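PDB 3PNZ: phosphotriesterase family protein from Listeria monocytogenes serotype 4b str. H7858, which probably hydrolyses phosphorylated sugar lactones as a zinc-dependent lactonase of the amidohydrolase fold. Local coordinates for residues K226-F237 and Y257-L268. Residues are numbered along the deposited sequence; the frame is centred on the assembly and turned at random.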
loop_
_atom_site.group_PDB
_atom_site.type_symbol
_atom_site.label_atom_id
_atom_site.label_comp_id
_atom_site.label_asym_id
_atom_site.label_seq_id
_atom_site.Cartn_x
_atom_site.Cartn_y
_atom_site.Cartn_z
ATOM N N LYS A 226 9.928 16.119 7.290
ATOM C CA LYS A 226 10.542 16.027 8.617
ATOM C C LYS A 226 9.499 16.061 9.739
ATOM O O LYS A 226 9.631 15.349 10.743
ATOM C CB LYS A 226 11.582 17.135 8.809
ATOM C CG LYS A 226 12.235 17.134 10.193
ATOM C CD LYS A 226 13.559 17.902 10.179
ATOM C CE LYS A 226 14.272 17.778 11.523
ATOM N NZ LYS A 226 15.543 18.555 11.543
ATOM N N GLN A 227 8.459 16.882 9.579
ATOM C CA GLN A 227 7.352 16.884 10.536
ATOM C C GLN A 227 6.731 15.495 10.642
ATOM O O GLN A 227 6.448 15.005 11.735
ATOM C CB GLN A 227 6.259 17.868 10.121
ATOM C CG GLN A 227 6.546 19.342 10.347
ATOM C CD GLN A 227 5.395 20.190 9.818
ATOM O OE1 GLN A 227 5.104 20.172 8.620
ATOM N NE2 GLN A 227 4.728 20.917 10.706
ATOM N N VAL A 228 6.491 14.871 9.497
ATOM C CA VAL A 228 5.902 13.535 9.490
ATOM C C VAL A 228 6.873 12.527 10.096
ATOM O O VAL A 228 6.498 11.721 10.949
ATOM C CB VAL A 228 5.498 13.102 8.073
ATOM C CG1 VAL A 228 5.034 11.655 8.060
ATOM C CG2 VAL A 228 4.383 14.002 7.564
ATOM N N ALA A 229 8.121 12.580 9.655
ATOM C CA ALA A 229 9.120 11.601 10.096
ATOM C C ALA A 229 9.349 11.637 11.607
ATOM O O ALA A 229 9.613 10.606 12.228
ATOM C CB ALA A 229 10.430 11.823 9.363
ATOM N N LYS A 230 9.270 12.823 12.196
ATOM C CA LYS A 230 9.489 12.964 13.634
ATOM C C LYS A 230 8.511 12.160 14.484
ATOM O O LYS A 230 8.807 11.860 15.642
ATOM C CB LYS A 230 9.391 14.435 14.045
ATOM C CG LYS A 230 10.633 15.254 13.776
ATOM C CD LYS A 230 10.404 16.642 14.372
ATOM C CE LYS A 230 11.556 17.588 14.149
ATOM N NZ LYS A 230 11.227 18.901 14.788
ATOM N N THR A 231 7.349 11.826 13.923
ATOM C CA THR A 231 6.345 11.056 14.652
ATOM C C THR A 231 6.713 9.580 14.749
ATOM O O THR A 231 6.171 8.859 15.580
ATOM C CB THR A 231 4.952 11.132 13.995
ATOM O OG1 THR A 231 4.962 10.410 12.753
ATOM C CG2 THR A 231 4.520 12.583 13.780
ATOM N N GLY A 232 7.620 9.137 13.885
ATOM C CA GLY A 232 8.011 7.742 13.832
ATOM C C GLY A 232 7.331 6.944 12.735
ATOM O O GLY A 232 7.703 5.801 12.480
ATOM N N ALA A 233 6.343 7.546 12.072
ATOM C CA ALA A 233 5.664 6.893 10.956
ATOM C C ALA A 233 6.612 6.488 9.832
ATOM O O ALA A 233 7.605 7.165 9.544
ATOM C CB ALA A 233 4.562 7.794 10.395
ATOM N N PHE A 234 6.273 5.385 9.187
ATOM C CA PHE A 234 6.949 4.994 7.968
ATOM C C PHE A 234 6.446 5.883 6.840
ATOM O O PHE A 234 5.286 6.297 6.836
ATOM C CB PHE A 234 6.706 3.520 7.653
ATOM C CG PHE A 234 7.462 2.580 8.564
ATOM C CD1 PHE A 234 8.721 2.123 8.214
ATOM C CD2 PHE A 234 6.914 2.179 9.774
ATOM C CE1 PHE A 234 9.421 1.252 9.056
ATOM C CE2 PHE A 234 7.601 1.318 10.622
ATOM C CZ PHE A 234 8.854 0.857 10.258
ATOM N N MET A 235 7.328 6.165 5.891
ATOM C CA MET A 235 7.004 7.077 4.793
ATOM C C MET A 235 7.273 6.378 3.489
ATOM O O MET A 235 8.408 5.986 3.200
ATOM C CB MET A 235 7.815 8.358 4.918
ATOM C CG MET A 235 7.471 9.093 6.210
ATOM S SD MET A 235 8.497 10.523 6.474
ATOM C CE MET A 235 7.864 11.587 5.156
ATOM N N SER A 236 6.210 6.195 2.713
ATOM C CA SER A 236 6.274 5.412 1.498
ATOM C C SER A 236 6.503 6.313 0.286
ATOM O O SER A 236 5.679 7.182 -0.027
ATOM C CB SER A 236 4.990 4.592 1.327
ATOM O OG SER A 236 5.055 3.793 0.157
ATOM N N PHE A 237 7.638 6.112 -0.373
ATOM C CA PHE A 237 7.918 6.754 -1.654
ATOM C C PHE A 237 7.548 5.740 -2.726
ATOM O O PHE A 237 8.344 4.863 -3.074
ATOM C CB PHE A 237 9.390 7.176 -1.736
ATOM C CG PHE A 237 9.723 8.344 -0.856
ATOM C CD1 PHE A 237 9.963 9.604 -1.399
ATOM C CD2 PHE A 237 9.768 8.195 0.524
ATOM C CE1 PHE A 237 10.249 10.685 -0.582
ATOM C CE2 PHE A 237 10.051 9.275 1.357
ATOM C CZ PHE A 237 10.293 10.525 0.803
ATOM N N TYR A 257 17.464 13.569 1.727
ATOM C CA TYR A 257 17.284 14.556 2.794
ATOM C C TYR A 257 16.841 13.876 4.087
ATOM O O TYR A 257 17.373 14.159 5.171
ATOM C CB TYR A 257 16.280 15.653 2.411
ATOM C CG TYR A 257 15.955 16.547 3.581
ATOM C CD1 TYR A 257 16.865 17.502 4.019
ATOM C CD2 TYR A 257 14.757 16.415 4.269
ATOM C CE1 TYR A 257 16.585 18.314 5.104
ATOM C CE2 TYR A 257 14.464 17.227 5.364
ATOM C CZ TYR A 257 15.379 18.173 5.769
ATOM O OH TYR A 257 15.089 18.973 6.849
ATOM N N LEU A 258 15.862 12.985 3.984
ATOM C CA LEU A 258 15.386 12.280 5.172
ATOM C C LEU A 258 16.511 11.427 5.763
ATOM O O LEU A 258 16.668 11.376 6.983
ATOM C CB LEU A 258 14.151 11.430 4.865
ATOM C CG LEU A 258 12.842 12.232 4.764
ATOM C CD1 LEU A 258 11.729 11.372 4.177
ATOM C CD2 LEU A 258 12.428 12.787 6.142
ATOM N N VAL A 259 17.302 10.787 4.902
ATOM C CA VAL A 259 18.452 10.019 5.393
ATOM C C VAL A 259 19.405 10.945 6.144
ATOM O O VAL A 259 19.849 10.631 7.253
ATOM C CB VAL A 259 19.192 9.262 4.275
ATOM C CG1 VAL A 259 20.461 8.598 4.821
ATOM C CG2 VAL A 259 18.283 8.213 3.642
ATOM N N SER A 260 19.696 12.105 5.565
ATOM C CA SER A 260 20.616 13.037 6.208
ATOM C C SER A 260 20.100 13.527 7.565
ATOM O O SER A 260 20.888 13.893 8.437
ATOM C CB SER A 260 20.944 14.222 5.284
ATOM O OG SER A 260 19.868 15.147 5.258
ATOM N N GLU A 261 18.783 13.531 7.753
ATOM C CA GLU A 261 18.214 14.009 9.005
ATOM C C GLU A 261 18.008 12.886 10.025
ATOM O O GLU A 261 17.476 13.122 11.112
ATOM C CB GLU A 261 16.904 14.763 8.746
ATOM C CG GLU A 261 17.113 16.081 8.003
ATOM C CD GLU A 261 17.743 17.150 8.885
ATOM O OE1 GLU A 261 17.320 17.294 10.050
ATOM O OE2 GLU A 261 18.663 17.851 8.420
ATOM N N GLY A 262 18.428 11.674 9.664
ATOM C CA GLY A 262 18.431 10.549 10.589
ATOM C C GLY A 262 17.233 9.617 10.510
ATOM O O GLY A 262 16.997 8.824 11.423
ATOM N N PHE A 263 16.470 9.704 9.425
ATOM C CA PHE A 263 15.234 8.941 9.314
ATOM C C PHE A 263 15.303 7.776 8.329
ATOM O O PHE A 263 14.273 7.305 7.851
ATOM C CB PHE A 263 14.077 9.885 8.934
ATOM C CG PHE A 263 13.848 10.983 9.930
ATOM C CD1 PHE A 263 13.311 10.703 11.179
ATOM C CD2 PHE A 263 14.166 12.300 9.625
ATOM C CE1 PHE A 263 13.094 11.718 12.112
ATOM C CE2 PHE A 263 13.949 13.315 10.550
ATOM C CZ PHE A 263 13.414 13.026 11.791
ATOM N N GLU A 264 16.504 7.283 8.039
ATOM C CA GLU A 264 16.634 6.240 7.024
ATOM C C GLU A 264 15.832 4.976 7.342
ATOM O O GLU A 264 15.443 4.244 6.435
ATOM C CB GLU A 264 18.103 5.891 6.776
ATOM C CG GLU A 264 18.780 5.161 7.930
ATOM C CD GLU A 264 20.290 5.196 7.799
ATOM O OE1 GLU A 264 20.840 6.297 7.579
ATOM O OE2 GLU A 264 20.927 4.126 7.904
ATOM N N ASP A 265 15.586 4.715 8.623
ATOM C CA ASP A 265 14.907 3.488 9.026
ATOM C C ASP A 265 13.395 3.553 8.792
ATOM O O ASP A 265 12.671 2.588 9.049
ATOM C CB ASP A 265 15.168 3.206 10.506
ATOM C CG ASP A 265 16.615 2.847 10.796
ATOM O OD1 ASP A 265 17.335 2.433 9.867
ATOM O OD2 ASP A 265 17.021 2.970 11.973
ATOM N N GLN A 266 12.910 4.702 8.323
ATOM C CA GLN A 266 11.471 4.885 8.148
ATOM C C GLN A 266 11.040 4.926 6.685
ATOM O O GLN A 266 9.845 5.037 6.393
ATOM C CB GLN A 266 10.997 6.149 8.872
ATOM C CG GLN A 266 10.971 5.981 10.386
ATOM C CD GLN A 266 10.964 7.304 11.128
ATOM O OE1 GLN A 266 11.904 7.618 11.860
ATOM N NE2 GLN A 266 9.903 8.087 10.946
ATOM N N ILE A 267 12.006 4.830 5.777
ATOM C CA ILE A 267 11.725 4.950 4.339
ATOM C C ILE A 267 11.322 3.622 3.682
ATOM O O ILE A 267 11.998 2.597 3.836
ATOM C CB ILE A 267 12.915 5.587 3.603
ATOM C CG1 ILE A 267 13.133 7.006 4.139
ATOM C CG2 ILE A 267 12.676 5.583 2.080
ATOM C CD1 ILE A 267 14.440 7.617 3.749
ATOM N N LEU A 268 10.201 3.641 2.966
ATOM C CA LEU A 268 9.761 2.494 2.172
ATOM C C LEU A 268 9.669 2.933 0.723
ATOM O O LEU A 268 9.476 4.117 0.449
ATOM C CB LEU A 268 8.386 2.014 2.630
ATOM C CG LEU A 268 8.241 1.582 4.088
ATOM C CD1 LEU A 268 6.773 1.310 4.408
ATOM C CD2 LEU A 268 9.119 0.362 4.349
HETATM O O HOH W 1 11.618 8.938 14.284
#
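M235 and I267 pair as neighbours in parallel strands, with M235 N donating to Q266 O, L268 N to M235 O and F237 N to L268 O, which sets adjacent beta-alpha units of the amidohydrolase barrel in register. Just before the strands, the side-chain amide of Q266 bridges two backbone carbonyls of the facing helix-to-strand connection. Its NE2 reaches A229 O at 2.8 Å on an in-plane lone pair, nearly straight, and A233 O from above that carbonyl's plane. Both acceptors lie close to the amide plane, which should fix its rotation, while a water donates to OE1. Where helix 222-229 meets the loop after helix 248-260, A229 CB sits over the centre of the F263 ring in a CH-pi contact, 3.5 Å from the centroid. L258 splits its branches: CD2 touches A229 CB at 3.9 Å, and CD1 meets the ring edge of F237 at CZ, 3.8 Å away, and the M235 methyl. Farther out, K226, extended with CG anti to the backbone N (chi1 178°), places NZ 2.6 Å from E261 OE1 in a salt bridge. The contact thus combines an apolar cluster of L258 with A229, M235 and F237, a glutamine amide tying together two carbonyls, one shared with G232 N, and a charged pair at the partly exposed margin.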